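Local coordinates for 1,4-dihydroxy-2-naphthoyl-CoA hydrolase (Prochlorococcus marinus, PDB 2HX5), which probably hydrolyses 1,4-dihydroxy-2-naphthoyl-CoA to 1,4-dihydroxy-2-naphthoate and free CoA, a step in the making of phylloquinone (vitamin K1), at residues R12-G17 and R78-G83; V65-I70 and H120-A125; M88-E93 and V102-R107; E40-Y45 and D138-A143; H28-W33 and A114-R119. One frame throughout, in Å; residues are numbered along the deposited sequence. Where two conformers were deposited one is given.

Contact 1: R12-G17 and R78-G83; sequences RVVRFG and RPIHTG
Val-14 sets CG1 anti to its backbone N (chi1 -179°), which places CG2 beside that N. Ile-80 likewise holds CG2 anti to its own N, with CG1 beside the N. These torsions bring the two CG2 methyls together, 3.4 Å from Val-14 CG2 to Ile-80 CG2, which is tight for two carbons. The two side chains cross at about a right angle. The rest of the Val-14 side chain lies against a carbonyl, with Val-14 CB 3.2 Å from His-81 O. The polar link is made by backbone alone. Gly-83 N donates to Val-14 O at 2.8 Å, fairly straight at 158°, and comes from above the carbonyl plane. Gly-83 has a positive phi (88°), a backbone shape that by itself calls for glycine. Just before it, Thr-82 CG2 sits at the edge of the Phe-16 ring, 4.3 Å from Phe-16 CD1.

The contact ties the end of strand 9-13 to the loop that leads into strand 85-96. Trp-33 of helix 29-45 packs on both Val-14 and Ile-80. Arg-15 forms a salt bridge through NH1 with Glu-43 of the second subunit, and Phe-16 meets Phe-53 of the same subunit. The chemistry is thus a small apolar contact joined by one main-chain hydrogen bond, set at a subunit interface, with the side chain of His-81 about 9 Å from that of Asp-20, the predicted active-site residue.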
# COMPACT_ATOMS: atom_id res chain seq x y z
N ARG A 12 5.27 16.83 -4.74
CA ARG A 12 4.78 15.59 -5.34
C ARG A 12 3.38 15.76 -5.91
O ARG A 12 2.61 16.65 -5.57
CB ARG A 12 4.81 14.42 -4.37
CG ARG A 12 3.72 14.43 -3.31
CD ARG A 12 3.84 13.20 -2.39
NE ARG A 12 3.66 11.92 -3.05
CZ ARG A 12 4.47 10.83 -2.95
NH1 ARG A 12 5.61 10.79 -2.28
NH2 ARG A 12 4.08 9.73 -3.55
N VAL A 13 3.08 14.83 -6.80
CA VAL A 13 1.80 14.80 -7.48
C VAL A 13 1.03 13.57 -6.99
O VAL A 13 1.57 12.44 -6.92
CB VAL A 13 1.94 14.74 -9.04
CG1 VAL A 13 0.58 14.81 -9.70
CG2 VAL A 13 2.93 15.85 -9.51
N VAL A 14 -0.22 13.81 -6.61
CA VAL A 14 -1.13 12.79 -6.13
C VAL A 14 -1.49 11.85 -7.33
O VAL A 14 -1.85 12.32 -8.39
CB VAL A 14 -2.43 13.40 -5.53
CG1 VAL A 14 -3.35 12.31 -5.02
CG2 VAL A 14 -2.08 14.44 -4.42
N ARG A 15 -1.35 10.53 -7.15
CA ARG A 15 -1.60 9.59 -8.23
C ARG A 15 -2.90 8.81 -7.98
O ARG A 15 -3.45 8.82 -6.85
CB ARG A 15 -0.41 8.66 -8.37
CG ARG A 15 0.88 9.39 -8.75
CD ARG A 15 0.80 10.11 -10.06
NE ARG A 15 2.07 10.78 -10.46
CZ ARG A 15 2.14 11.75 -11.36
NH1 ARG A 15 1.09 12.18 -12.05
NH2 ARG A 15 3.30 12.29 -11.63
N PHE A 16 -3.40 8.21 -9.04
CA PHE A 16 -4.74 7.64 -9.06
C PHE A 16 -4.89 6.57 -7.95
O PHE A 16 -5.91 6.51 -7.24
CB PHE A 16 -5.03 7.05 -10.42
CG PHE A 16 -6.38 6.55 -10.57
CD1 PHE A 16 -7.46 7.42 -10.46
CD2 PHE A 16 -6.61 5.26 -10.88
CE1 PHE A 16 -8.73 6.95 -10.62
CE2 PHE A 16 -7.93 4.80 -11.09
CZ PHE A 16 -8.93 5.64 -10.94
N GLY A 17 -3.90 5.69 -7.78
CA GLY A 17 -3.92 4.63 -6.77
C GLY A 17 -3.88 5.12 -5.34
O GLY A 17 -4.10 4.31 -4.42
N ARG A 78 -8.30 19.93 4.06
CA ARG A 78 -9.00 20.08 2.75
C ARG A 78 -8.81 18.84 1.92
O ARG A 78 -7.78 18.21 2.00
CB ARG A 78 -8.41 21.27 2.00
CG ARG A 78 -8.64 22.59 2.71
CD ARG A 78 -7.88 23.73 2.12
NE ARG A 78 -8.73 24.90 2.09
CZ ARG A 78 -9.42 25.30 1.02
NH1 ARG A 78 -9.34 24.64 -0.14
NH2 ARG A 78 -10.19 26.39 1.10
N PRO A 79 -9.82 18.48 1.12
CA PRO A 79 -9.68 17.27 0.30
C PRO A 79 -8.53 17.37 -0.71
O PRO A 79 -8.24 18.44 -1.27
CB PRO A 79 -11.02 17.17 -0.44
CG PRO A 79 -11.66 18.46 -0.26
CD PRO A 79 -11.11 19.14 0.94
N ILE A 80 -7.91 16.21 -0.95
CA ILE A 80 -6.76 16.10 -1.82
C ILE A 80 -7.14 15.15 -2.91
O ILE A 80 -7.71 14.08 -2.63
CB ILE A 80 -5.52 15.57 -1.02
CG1 ILE A 80 -5.05 16.64 -0.02
CG2 ILE A 80 -4.33 15.12 -1.97
CD1 ILE A 80 -4.03 16.15 1.02
N HIS A 81 -6.88 15.54 -4.15
CA HIS A 81 -7.38 14.85 -5.35
C HIS A 81 -6.32 14.32 -6.28
O HIS A 81 -5.22 14.83 -6.32
CB HIS A 81 -8.23 15.86 -6.17
CG HIS A 81 -9.53 16.16 -5.54
ND1 HIS A 81 -9.79 17.35 -4.89
CD2 HIS A 81 -10.66 15.42 -5.44
CE1 HIS A 81 -11.02 17.32 -4.40
NE2 HIS A 81 -11.56 16.15 -4.70
N THR A 82 -6.66 13.29 -7.07
CA THR A 82 -5.72 12.77 -8.06
C THR A 82 -5.25 13.89 -9.01
O THR A 82 -6.05 14.67 -9.55
CB THR A 82 -6.26 11.46 -8.79
OG1 THR A 82 -5.70 11.37 -10.11
CG2 THR A 82 -7.76 11.46 -8.93
N GLY A 83 -3.95 13.96 -9.22
CA GLY A 83 -3.34 14.93 -10.07
C GLY A 83 -3.01 16.23 -9.37
O GLY A 83 -2.38 17.06 -10.00

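Contact 2: V65-I70 and H120-A125; sequences VALPII and HLAINA
Strands 65-76 and 111-124 run antiparallel here, and four hydrogen bonds, three from backbone N-H groups and one from a side chain, join segments 65-70 and 120-125. Ala-66 and Ile-123 form a hydrogen-bonded pair. Ala-66 N donates to Ile-123 O at 2.8 Å, nearly along the C=O axis. Ile-123 N returns a straight bond to Ala-66 O at 3.0 Å, in the carbonyl plane. Further along, Leu-121 N gives its hydrogen to Pro-68 O at 3.0 Å. Pro-68 N, a tertiary amide, cannot donate to the nearby Leu-121 O; Leu-67 CA makes a CA-H...O contact to that oxygen instead. At Leu-67 the acceptor is met by a side chain. His-120 ND1 donates to Leu-67 O at 2.9 Å, with the oxygen near the ring plane but ND1 above the carbonyl plane. Ile-69 CG1 lies over one face of this ring, 3.9 Å from its centroid, in a CH-pi contact. Phe-100 stacks on the same imidazole.

Ala-66, Leu-67, Pro-68 and Ile-69 line a pocket that holds a 2-ethoxyethanol molecule, probably from the crystallisation liquor. The bond from ND1 means that this nitrogen carries a proton, and it bridges the break in strand 65-76 where regular pairing lapses.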
# COMPACT_ATOMS: atom_id res chain seq x y z
N VAL A 65 22.31 1.85 13.84
CA VAL A 65 21.29 2.62 14.60
C VAL A 65 19.98 2.56 13.83
O VAL A 65 19.99 2.85 12.62
CB VAL A 65 21.71 4.10 14.81
CG1 VAL A 65 20.61 4.89 15.50
CG2 VAL A 65 22.99 4.16 15.65
N ALA A 66 18.91 2.11 14.49
CA ALA A 66 17.56 2.10 13.95
C ALA A 66 16.89 3.39 14.42
O ALA A 66 17.23 3.96 15.43
CB ALA A 66 16.74 0.90 14.48
N LEU A 67 15.95 3.90 13.63
CA LEU A 67 15.22 5.16 13.91
C LEU A 67 13.71 4.88 13.92
O LEU A 67 12.92 5.49 13.12
CB LEU A 67 15.58 6.22 12.87
CG LEU A 67 17.03 6.63 12.72
CD1 LEU A 67 17.25 7.56 11.56
CD2 LEU A 67 17.53 7.32 13.99
N PRO A 68 13.26 3.99 14.78
CA PRO A 68 11.82 3.66 14.80
C PRO A 68 10.95 4.89 15.10
O PRO A 68 11.27 5.75 15.92
CB PRO A 68 11.67 2.66 15.92
CG PRO A 68 12.87 2.90 16.81
CD PRO A 68 13.97 3.22 15.82
N ILE A 69 9.82 4.91 14.43
CA ILE A 69 8.78 5.86 14.69
C ILE A 69 8.03 5.43 15.94
O ILE A 69 7.45 4.34 16.00
CB ILE A 69 7.84 6.01 13.45
CG1 ILE A 69 8.67 6.65 12.31
CG2 ILE A 69 6.60 6.82 13.75
CD1 ILE A 69 8.12 6.46 10.87
N ILE A 70 7.98 6.32 16.94
CA ILE A 70 7.29 6.04 18.17
C ILE A 70 5.92 6.73 18.27
O ILE A 70 5.10 6.35 19.10
CB ILE A 70 8.16 6.37 19.42
CG1 ILE A 70 8.67 7.79 19.37
CG2 ILE A 70 9.31 5.38 19.47
CD1 ILE A 70 9.17 8.36 20.74
N HIS A 120 10.71 10.12 15.96
CA HIS A 120 11.61 9.00 15.93
C HIS A 120 12.47 8.92 17.17
O HIS A 120 12.86 9.96 17.71
CB HIS A 120 12.60 9.16 14.76
CG HIS A 120 11.98 9.22 13.39
ND1 HIS A 120 12.05 8.16 12.49
CD2 HIS A 120 11.35 10.24 12.74
CE1 HIS A 120 11.42 8.53 11.37
NE2 HIS A 120 11.03 9.79 11.48
N LEU A 121 12.83 7.70 17.55
CA LEU A 121 13.80 7.47 18.60
C LEU A 121 14.97 6.74 17.96
O LEU A 121 14.76 5.78 17.18
CB LEU A 121 13.14 6.58 19.67
CG LEU A 121 13.75 6.26 21.01
CD1 LEU A 121 14.23 7.53 21.72
CD2 LEU A 121 12.66 5.53 21.83
N ALA A 122 16.19 7.12 18.35
CA ALA A 122 17.37 6.36 17.94
C ALA A 122 17.62 5.21 18.92
O ALA A 122 17.72 5.45 20.13
CB ALA A 122 18.62 7.26 17.81
N ILE A 123 17.70 3.98 18.40
CA ILE A 123 18.07 2.81 19.20
C ILE A 123 19.13 2.03 18.48
O ILE A 123 19.25 2.04 17.26
CB ILE A 123 16.86 1.90 19.51
CG1 ILE A 123 16.30 1.27 18.24
CG2 ILE A 123 15.81 2.72 20.28
CD1 ILE A 123 15.07 0.35 18.47
N ASN A 124 19.91 1.28 19.24
CA ASN A 124 20.86 0.34 18.65
C ASN A 124 20.02 -0.74 17.99
O ASN A 124 19.13 -1.32 18.63
CB ASN A 124 21.78 -0.21 19.72
CG ASN A 124 22.75 -1.25 19.19
OD1 ASN A 124 22.37 -2.38 18.95
ND2 ASN A 124 23.98 -0.86 18.99
N ALA A 125 20.30 -1.03 16.72
CA ALA A 125 19.45 -1.96 16.00
C ALA A 125 19.44 -3.38 16.58
O ALA A 125 18.45 -4.08 16.43
CB ALA A 125 19.83 -1.98 14.48

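Contact 3: M88-E93 and V102-R107; sequences MELRPE and VHFEFR
This is the beta hairpin of strands 85-96 and 99-108, in the middle of the antiparallel sheet of the hotdog fold. Glu-89 pairs with Glu-105 and Arg-91 with His-103, each through two backbone hydrogen bonds. On one face Leu-90, Phe-104 and Phe-106 pack on helix 29-45, while Met-88 reaches strand 9-13. There Met-88, a selenomethionine, puts SE 3.6 Å from Phe-106 CE2, an oblique Met-aromatic contact. Leu-90 CG lies alongside Phe-104, 3.7 Å from its CD2.

The other face carries a salt-bridge network of Glu-89, Arg-91, Glu-105 and Arg-107. Arg-91, extended from CG to NE, brings NH1 to Glu-105 OE1 at 3.1 Å, meeting it from above the carboxylate plane. Arg-91 NH2 is 3.2 Å from Glu-89 OE2, which sits over the guanidinium face, so charge alone acts. These arginines probably ease the repulsion between the two carboxylates. Water 1 donates to Glu-89 O and accepts from Arg-91 NH1, and it lies 2.8 Å from His-103 ND1, in the imidazole plane.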
# COMPACT_ATOMS: atom_id res chain seq x y z
N MSE A 88 5.33 20.44 -0.36
CA MSE A 88 5.58 19.88 0.95
C MSE A 88 6.68 20.65 1.64
O MSE A 88 7.73 20.87 1.08
CB MSE A 88 6.01 18.44 0.82
CG MSE A 88 4.89 17.54 0.21
SE MSE A 88 5.38 15.69 0.11
CE MSE A 88 6.70 15.83 -1.37
N GLU A 89 6.42 21.14 2.84
CA GLU A 89 7.45 21.82 3.60
C GLU A 89 7.74 21.03 4.85
O GLU A 89 6.83 20.70 5.62
CB GLU A 89 7.00 23.21 3.99
CG GLU A 89 8.04 23.89 4.88
CD GLU A 89 7.98 25.42 4.87
OE1 GLU A 89 7.03 26.01 4.27
OE2 GLU A 89 8.93 26.00 5.48
N LEU A 90 9.00 20.71 5.08
CA LEU A 90 9.43 19.91 6.21
C LEU A 90 10.10 20.84 7.23
O LEU A 90 10.92 21.72 6.89
CB LEU A 90 10.48 18.86 5.78
CG LEU A 90 9.97 17.56 5.18
CD1 LEU A 90 9.12 17.84 3.94
CD2 LEU A 90 11.12 16.65 4.90
N ARG A 91 9.78 20.60 8.49
CA ARG A 91 10.41 21.32 9.59
C ARG A 91 10.86 20.32 10.65
O ARG A 91 10.03 19.87 11.45
CB ARG A 91 9.46 22.37 10.18
CG ARG A 91 9.19 23.52 9.24
CD ARG A 91 8.15 24.47 9.81
NE ARG A 91 7.86 25.68 9.03
CZ ARG A 91 6.86 25.79 8.13
NH1 ARG A 91 6.06 24.75 7.78
NH2 ARG A 91 6.69 26.98 7.56
N PRO A 92 12.14 19.92 10.61
CA PRO A 92 12.68 19.00 11.61
C PRO A 92 13.02 19.68 12.94
O PRO A 92 13.30 20.88 12.95
CB PRO A 92 13.93 18.41 10.91
CG PRO A 92 14.04 19.05 9.55
CD PRO A 92 13.14 20.24 9.56
N GLU A 93 12.98 18.92 14.03
CA GLU A 93 13.32 19.43 15.35
C GLU A 93 14.03 18.34 16.10
O GLU A 93 13.49 17.25 16.27
CB GLU A 93 12.07 19.83 16.14
CG GLU A 93 12.35 20.43 17.50
CD GLU A 93 11.06 20.80 18.32
OE1 GLU A 93 9.95 20.88 17.74
OE2 GLU A 93 11.17 21.05 19.55
N VAL A 102 9.74 15.41 12.80
CA VAL A 102 9.59 16.16 11.58
C VAL A 102 8.13 16.51 11.43
O VAL A 102 7.29 15.63 11.51
CB VAL A 102 10.10 15.40 10.33
CG1 VAL A 102 10.07 16.31 9.15
CG2 VAL A 102 11.52 14.80 10.59
N HIS A 103 7.88 17.79 11.17
CA HIS A 103 6.57 18.30 10.84
C HIS A 103 6.50 18.46 9.31
O HIS A 103 7.47 18.95 8.68
CB HIS A 103 6.31 19.63 11.55
CG HIS A 103 4.96 20.20 11.32
ND1 HIS A 103 4.72 21.08 10.29
CD2 HIS A 103 3.79 20.10 12.03
CE1 HIS A 103 3.47 21.50 10.36
NE2 HIS A 103 2.88 20.91 11.40
N PHE A 104 5.37 18.09 8.71
CA PHE A 104 5.18 18.11 7.30
C PHE A 104 3.94 18.93 7.03
O PHE A 104 2.85 18.62 7.55
CB PHE A 104 4.93 16.69 6.79
CG PHE A 104 6.03 15.70 7.11
CD1 PHE A 104 6.10 15.04 8.32
CD2 PHE A 104 7.03 15.46 6.17
CE1 PHE A 104 7.10 14.13 8.60
CE2 PHE A 104 8.01 14.55 6.45
CZ PHE A 104 8.04 13.88 7.67
N GLU A 105 4.05 19.95 6.18
CA GLU A 105 2.88 20.75 5.79
C GLU A 105 2.64 20.55 4.28
O GLU A 105 3.59 20.69 3.49
CB GLU A 105 3.18 22.21 6.09
CG GLU A 105 2.14 23.13 5.72
CD GLU A 105 2.58 24.59 5.98
OE1 GLU A 105 2.99 24.89 7.11
OE2 GLU A 105 2.54 25.39 5.04
N PHE A 106 1.41 20.22 3.88
CA PHE A 106 1.07 19.95 2.48
C PHE A 106 0.19 21.06 1.99
O PHE A 106 -0.88 21.30 2.59
CB PHE A 106 0.28 18.66 2.38
CG PHE A 106 1.07 17.43 2.71
CD1 PHE A 106 1.25 17.08 4.03
CD2 PHE A 106 1.62 16.62 1.71
CE1 PHE A 106 1.99 15.96 4.36
CE2 PHE A 106 2.34 15.47 2.03
CZ PHE A 106 2.54 15.15 3.36
N ARG A 107 0.63 21.77 0.94
CA ARG A 107 -0.16 22.85 0.37
C ARG A 107 -0.59 22.47 -1.04
O ARG A 107 0.13 21.78 -1.75
CB ARG A 107 0.63 24.17 0.32
CG ARG A 107 0.68 24.92 1.63
CD ARG A 107 1.43 26.27 1.55
NE ARG A 107 1.72 26.80 2.89
CZ ARG A 107 0.97 27.66 3.57
NH1 ARG A 107 -0.13 28.19 3.03
NH2 ARG A 107 1.35 28.04 4.79
O HOH W 1 6.38 21.99 8.23

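Contact 4: E40-Y45 and D138-A143; sequences ESLESY and DRWLEA
Tyr-45 and Trp-140 have the most surface buried where the helical segments 40-45 and 138-143 cross at 86°. Both side chains extend with CG anti to the backbone N. The edge of the indole points at the face of the phenol ring in an offset edge-to-face pair, centroids 5.6 Å apart and planes at 67°. Trp-140 CA also sits over that phenol face. Ala-143 CB presses on the ring from an oblique direction, 3.4 Å from Tyr-45 CE1.

Leu-42 is the third main partner. Its CD2 lies squarely over the indole, 3.5 Å from the centroid of the five-membered ring of Trp-140. At the indole edge, Trp-140 NE1 donates to Ser-41 OG at 3.0 Å, with the oxygen near the ring plane. Ser-41 OG is also hydrogen-bonded to Trp-7 O.

Within this contact, the N-H bond holds the edge of the indole and the Leu-42 methyl packs on its face. The buried NE1 is satisfied, and the two helices are joined by an aromatic pair, CH-pi and apolar contacts, and one hydrogen bond.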
# COMPACT_ATOMS: atom_id res chain seq x y z
N GLU A 40 13.73 11.63 0.91
CA GLU A 40 14.13 12.59 -0.16
C GLU A 40 14.93 13.75 0.38
O GLU A 40 15.92 14.19 -0.24
CB GLU A 40 12.92 13.13 -0.93
CG GLU A 40 13.31 13.85 -2.16
CD GLU A 40 12.12 14.39 -2.95
OE1 GLU A 40 10.97 14.09 -2.59
OE2 GLU A 40 12.36 15.15 -3.92
N SER A 41 14.52 14.25 1.54
CA SER A 41 15.25 15.34 2.17
C SER A 41 16.67 14.99 2.58
O SER A 41 17.61 15.71 2.33
CB SER A 41 14.45 15.81 3.38
OG SER A 41 15.06 16.97 3.97
N LEU A 42 16.81 13.80 3.16
CA LEU A 42 18.11 13.35 3.56
C LEU A 42 19.01 13.19 2.33
O LEU A 42 20.17 13.62 2.36
CB LEU A 42 18.02 12.01 4.30
CG LEU A 42 17.23 11.99 5.63
CD1 LEU A 42 17.17 10.52 6.13
CD2 LEU A 42 17.83 12.95 6.64
N GLU A 43 18.46 12.61 1.26
CA GLU A 43 19.16 12.44 -0.03
C GLU A 43 19.62 13.79 -0.62
O GLU A 43 20.76 13.97 -1.04
CB GLU A 43 18.18 11.73 -0.96
CG GLU A 43 18.53 11.43 -2.39
CD GLU A 43 17.32 10.67 -2.98
OE1 GLU A 43 16.35 11.31 -3.49
OE2 GLU A 43 17.31 9.43 -2.77
N SER A 44 18.69 14.75 -0.63
CA SER A 44 18.91 16.11 -1.17
C SER A 44 19.91 16.95 -0.38
O SER A 44 20.56 17.83 -0.93
CB SER A 44 17.58 16.84 -1.23
OG SER A 44 17.77 18.14 -1.75
N TYR A 45 19.98 16.71 0.92
CA TYR A 45 21.00 17.31 1.77
C TYR A 45 22.39 16.70 1.48
O TYR A 45 23.41 17.38 1.58
CB TYR A 45 20.63 17.08 3.23
CG TYR A 45 21.66 17.56 4.18
CD1 TYR A 45 21.97 18.92 4.29
CD2 TYR A 45 22.35 16.67 4.96
CE1 TYR A 45 22.96 19.35 5.13
CE2 TYR A 45 23.33 17.10 5.83
CZ TYR A 45 23.62 18.44 5.90
OH TYR A 45 24.60 18.86 6.77
N ASP A 138 22.29 13.98 12.64
CA ASP A 138 22.61 15.16 13.41
C ASP A 138 23.06 16.33 12.52
O ASP A 138 22.65 17.45 12.74
CB ASP A 138 23.69 14.85 14.43
CG ASP A 138 23.15 14.77 15.85
OD1 ASP A 138 22.01 15.21 16.12
OD2 ASP A 138 23.91 14.27 16.72
N ARG A 139 23.86 16.06 11.50
CA ARG A 139 24.21 17.12 10.53
C ARG A 139 23.02 17.73 9.78
O ARG A 139 22.94 18.97 9.62
CB ARG A 139 25.22 16.58 9.52
CG ARG A 139 26.61 16.42 10.10
CD ARG A 139 27.64 16.16 9.02
NE ARG A 139 27.58 14.81 8.48
CZ ARG A 139 27.31 14.49 7.22
NH1 ARG A 139 27.02 15.43 6.31
NH2 ARG A 139 27.32 13.20 6.87
N TRP A 140 22.12 16.87 9.33
CA TRP A 140 20.90 17.29 8.71
C TRP A 140 20.03 18.13 9.63
O TRP A 140 19.51 19.14 9.20
CB TRP A 140 20.19 16.05 8.18
CG TRP A 140 18.82 16.28 7.59
CD1 TRP A 140 18.50 16.72 6.32
CD2 TRP A 140 17.57 15.97 8.22
NE1 TRP A 140 17.13 16.74 6.17
CE2 TRP A 140 16.55 16.27 7.31
CE3 TRP A 140 17.24 15.43 9.47
CZ2 TRP A 140 15.20 16.08 7.63
CZ3 TRP A 140 15.94 15.23 9.77
CH2 TRP A 140 14.93 15.56 8.87
N LEU A 141 19.82 17.69 10.86
CA LEU A 141 19.06 18.46 11.85
C LEU A 141 19.69 19.83 12.06
O LEU A 141 19.00 20.87 12.00
CB LEU A 141 18.96 17.70 13.17
CG LEU A 141 18.08 16.47 13.15
CD1 LEU A 141 18.25 15.63 14.41
CD2 LEU A 141 16.61 16.86 12.98
N GLU A 142 21.01 19.86 12.25
CA GLU A 142 21.68 21.13 12.48
C GLU A 142 21.53 22.06 11.25
O GLU A 142 21.25 23.27 11.43
CB GLU A 142 23.16 20.89 12.81
CG GLU A 142 23.83 22.11 13.50
CD GLU A 142 23.29 22.31 14.94
OE1 GLU A 142 22.81 21.33 15.55
OE2 GLU A 142 23.34 23.45 15.46
N ALA A 143 21.72 21.53 10.04
CA ALA A 143 21.68 22.32 8.81
C ALA A 143 20.29 22.86 8.56
O ALA A 143 20.12 23.86 7.89
CB ALA A 143 22.19 21.51 7.59
O HOH W 2 26.04 16.52 3.27

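Contact 5: H28-W33 and A114-R119; sequences HQLFRW and AHALIR
Leu-30 carries this contact through its CD2 methyl. Its CG is anti to the backbone N (chi1 -160°), and chi2 of 80° turns both methyls to the strand. Leu-30 CD2 reaches Ala-114 CB at 3.9 Å and Ala-116 CB at 4.2 Å. Leu-30 CD1 also meets Ala-114 CB, at 4.0 Å, so the small alanine is straddled by the leucine fork. Phe-31 has CG beside its backbone N (chi1 -69°), and the ring end comes nearer the strand than its CB bond suggests. Past it, Ile-118 CD1 comes within a loose 4.5 Å of Phe-31 O.

On the helix flank, Gln-29 OE1 is gripped by two nitrogens of Arg-32, 3.0 Å from NE and 2.9 Å from NH2, with the oxygen near the guanidinium plane. Arg-32 also forms salt bridges to Glu-36 and Asp-18.

Helix 29-45 thus lies across the sheet, as in hotdog folds. Phe-31 stacks on Phe-31 of the fourth subunit. The contact is buried and essentially apolar, and the small alanines probably permit this approach.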
# COMPACT_ATOMS: atom_id res chain seq x y z
N HIS A 28 -4.40 7.27 4.97
CA HIS A 28 -3.09 6.83 5.45
C HIS A 28 -1.97 7.04 4.44
O HIS A 28 -0.81 7.00 4.82
CB HIS A 28 -3.11 5.37 5.96
CG HIS A 28 -3.53 4.36 4.97
ND1 HIS A 28 -2.71 3.98 3.94
CD2 HIS A 28 -4.61 3.54 4.93
CE1 HIS A 28 -3.31 3.03 3.24
NE2 HIS A 28 -4.44 2.72 3.84
N GLN A 29 -2.30 7.30 3.19
CA GLN A 29 -1.27 7.58 2.19
C GLN A 29 -0.43 8.77 2.56
O GLN A 29 0.73 8.92 2.20
CB GLN A 29 -1.91 7.87 0.82
CG GLN A 29 -2.59 6.67 0.21
CD GLN A 29 -1.62 5.71 -0.39
OE1 GLN A 29 -0.42 5.97 -0.46
NE2 GLN A 29 -2.12 4.61 -0.88
N LEU A 30 -1.07 9.70 3.30
CA LEU A 30 -0.33 10.90 3.73
C LEU A 30 0.96 10.53 4.46
O LEU A 30 1.96 11.19 4.32
CB LEU A 30 -1.17 11.82 4.63
CG LEU A 30 -0.66 13.27 4.70
CD1 LEU A 30 -1.07 14.07 3.50
CD2 LEU A 30 -1.14 13.96 6.03
N PHE A 31 0.87 9.51 5.30
CA PHE A 31 2.05 9.11 6.09
C PHE A 31 3.14 8.52 5.27
O PHE A 31 4.33 8.72 5.54
CB PHE A 31 1.59 8.15 7.19
CG PHE A 31 0.75 8.78 8.26
CD1 PHE A 31 1.31 9.69 9.16
CD2 PHE A 31 -0.58 8.47 8.35
CE1 PHE A 31 0.54 10.29 10.12
CE2 PHE A 31 -1.36 9.08 9.31
CZ PHE A 31 -0.77 9.97 10.21
N ARG A 32 2.76 7.74 4.26
CA ARG A 32 3.75 7.25 3.30
C ARG A 32 4.46 8.42 2.61
O ARG A 32 5.68 8.48 2.44
CB ARG A 32 3.12 6.33 2.22
CG ARG A 32 4.16 5.94 1.17
CD ARG A 32 3.54 4.88 0.26
NE ARG A 32 2.49 5.44 -0.60
CZ ARG A 32 2.68 6.07 -1.74
NH1 ARG A 32 3.88 6.34 -2.24
NH2 ARG A 32 1.64 6.50 -2.42
N TRP A 33 3.67 9.39 2.19
CA TRP A 33 4.26 10.57 1.54
C TRP A 33 5.24 11.31 2.47
O TRP A 33 6.28 11.84 2.05
CB TRP A 33 3.20 11.56 1.07
CG TRP A 33 2.23 10.99 0.03
CD1 TRP A 33 2.30 9.82 -0.62
CD2 TRP A 33 1.01 11.58 -0.34
NE1 TRP A 33 1.21 9.66 -1.44
CE2 TRP A 33 0.39 10.73 -1.29
CE3 TRP A 33 0.38 12.78 0.01
CZ2 TRP A 33 -0.85 11.03 -1.86
CZ3 TRP A 33 -0.83 13.07 -0.57
CH2 TRP A 33 -1.43 12.20 -1.50
N ALA A 114 -3.30 19.59 4.55
CA ALA A 114 -3.03 18.61 5.60
C ALA A 114 -1.69 18.94 6.24
O ALA A 114 -0.81 19.60 5.64
CB ALA A 114 -3.01 17.18 5.01
N HIS A 115 -1.49 18.45 7.46
CA HIS A 115 -0.18 18.50 8.05
C HIS A 115 -0.01 17.29 8.95
O HIS A 115 -1.00 16.68 9.36
CB HIS A 115 0.07 19.80 8.82
CG HIS A 115 -0.92 20.10 9.88
ND1 HIS A 115 -0.85 19.54 11.14
CD2 HIS A 115 -1.98 20.93 9.89
CE1 HIS A 115 -1.83 20.05 11.88
NE2 HIS A 115 -2.53 20.87 11.14
N ALA A 116 1.23 16.91 9.22
CA ALA A 116 1.53 15.69 9.95
C ALA A 116 2.78 15.88 10.76
O ALA A 116 3.60 16.77 10.51
CB ALA A 116 1.72 14.52 9.01
N LEU A 117 2.98 15.00 11.73
CA LEU A 117 4.14 15.04 12.61
C LEU A 117 4.57 13.60 12.83
O LEU A 117 3.72 12.74 13.12
CB LEU A 117 3.75 15.69 13.95
CG LEU A 117 4.86 15.81 14.95
CD1 LEU A 117 5.78 17.01 14.60
CD2 LEU A 117 4.30 16.12 16.39
N ILE A 118 5.86 13.29 12.70
CA ILE A 118 6.42 11.96 12.89
C ILE A 118 7.57 12.10 13.86
O ILE A 118 8.46 12.91 13.63
CB ILE A 118 6.90 11.34 11.58
CG1 ILE A 118 5.75 11.15 10.60
CG2 ILE A 118 7.55 9.95 11.85
CD1 ILE A 118 6.14 10.46 9.27
N ARG A 119 7.56 11.33 14.95
CA ARG A 119 8.62 11.32 15.96
C ARG A 119 9.36 10.02 15.98
O ARG A 119 8.76 8.96 16.03
CB ARG A 119 7.99 11.59 17.34
CG ARG A 119 8.99 11.77 18.46
CD ARG A 119 8.29 12.04 19.82
NE ARG A 119 7.37 13.16 19.71
CZ ARG A 119 6.09 13.18 20.15
NH1 ARG A 119 5.55 12.19 20.88
NH2 ARG A 119 5.32 14.22 19.87

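Overall arrangement
All five contacts belong to one hotdog domain, a five-stranded antiparallel sheet with helix 29-45 across it. Along the chain, contact 1 closes before contact 3 opens, while contacts 1, 2 and 5 interleave. Contact 3 sits in mid-sheet, and its centre is 9 Å from that of contact 5. Strands 99-108 and 111-124 join these two by backbone bonds. Contacts 2 and 5 share strand 111-124; contacts 4 and 5 share helix 29-45. Contacts 1 and 2 lie at opposite ends, centres 30 Å apart. Contact 4 packs the last helix on helix 29-45 and touches the hairpin. Contacts 1 and 4 touch the second subunit, and 2 and 5 the fourth, so the fold also forms subunit interfaces.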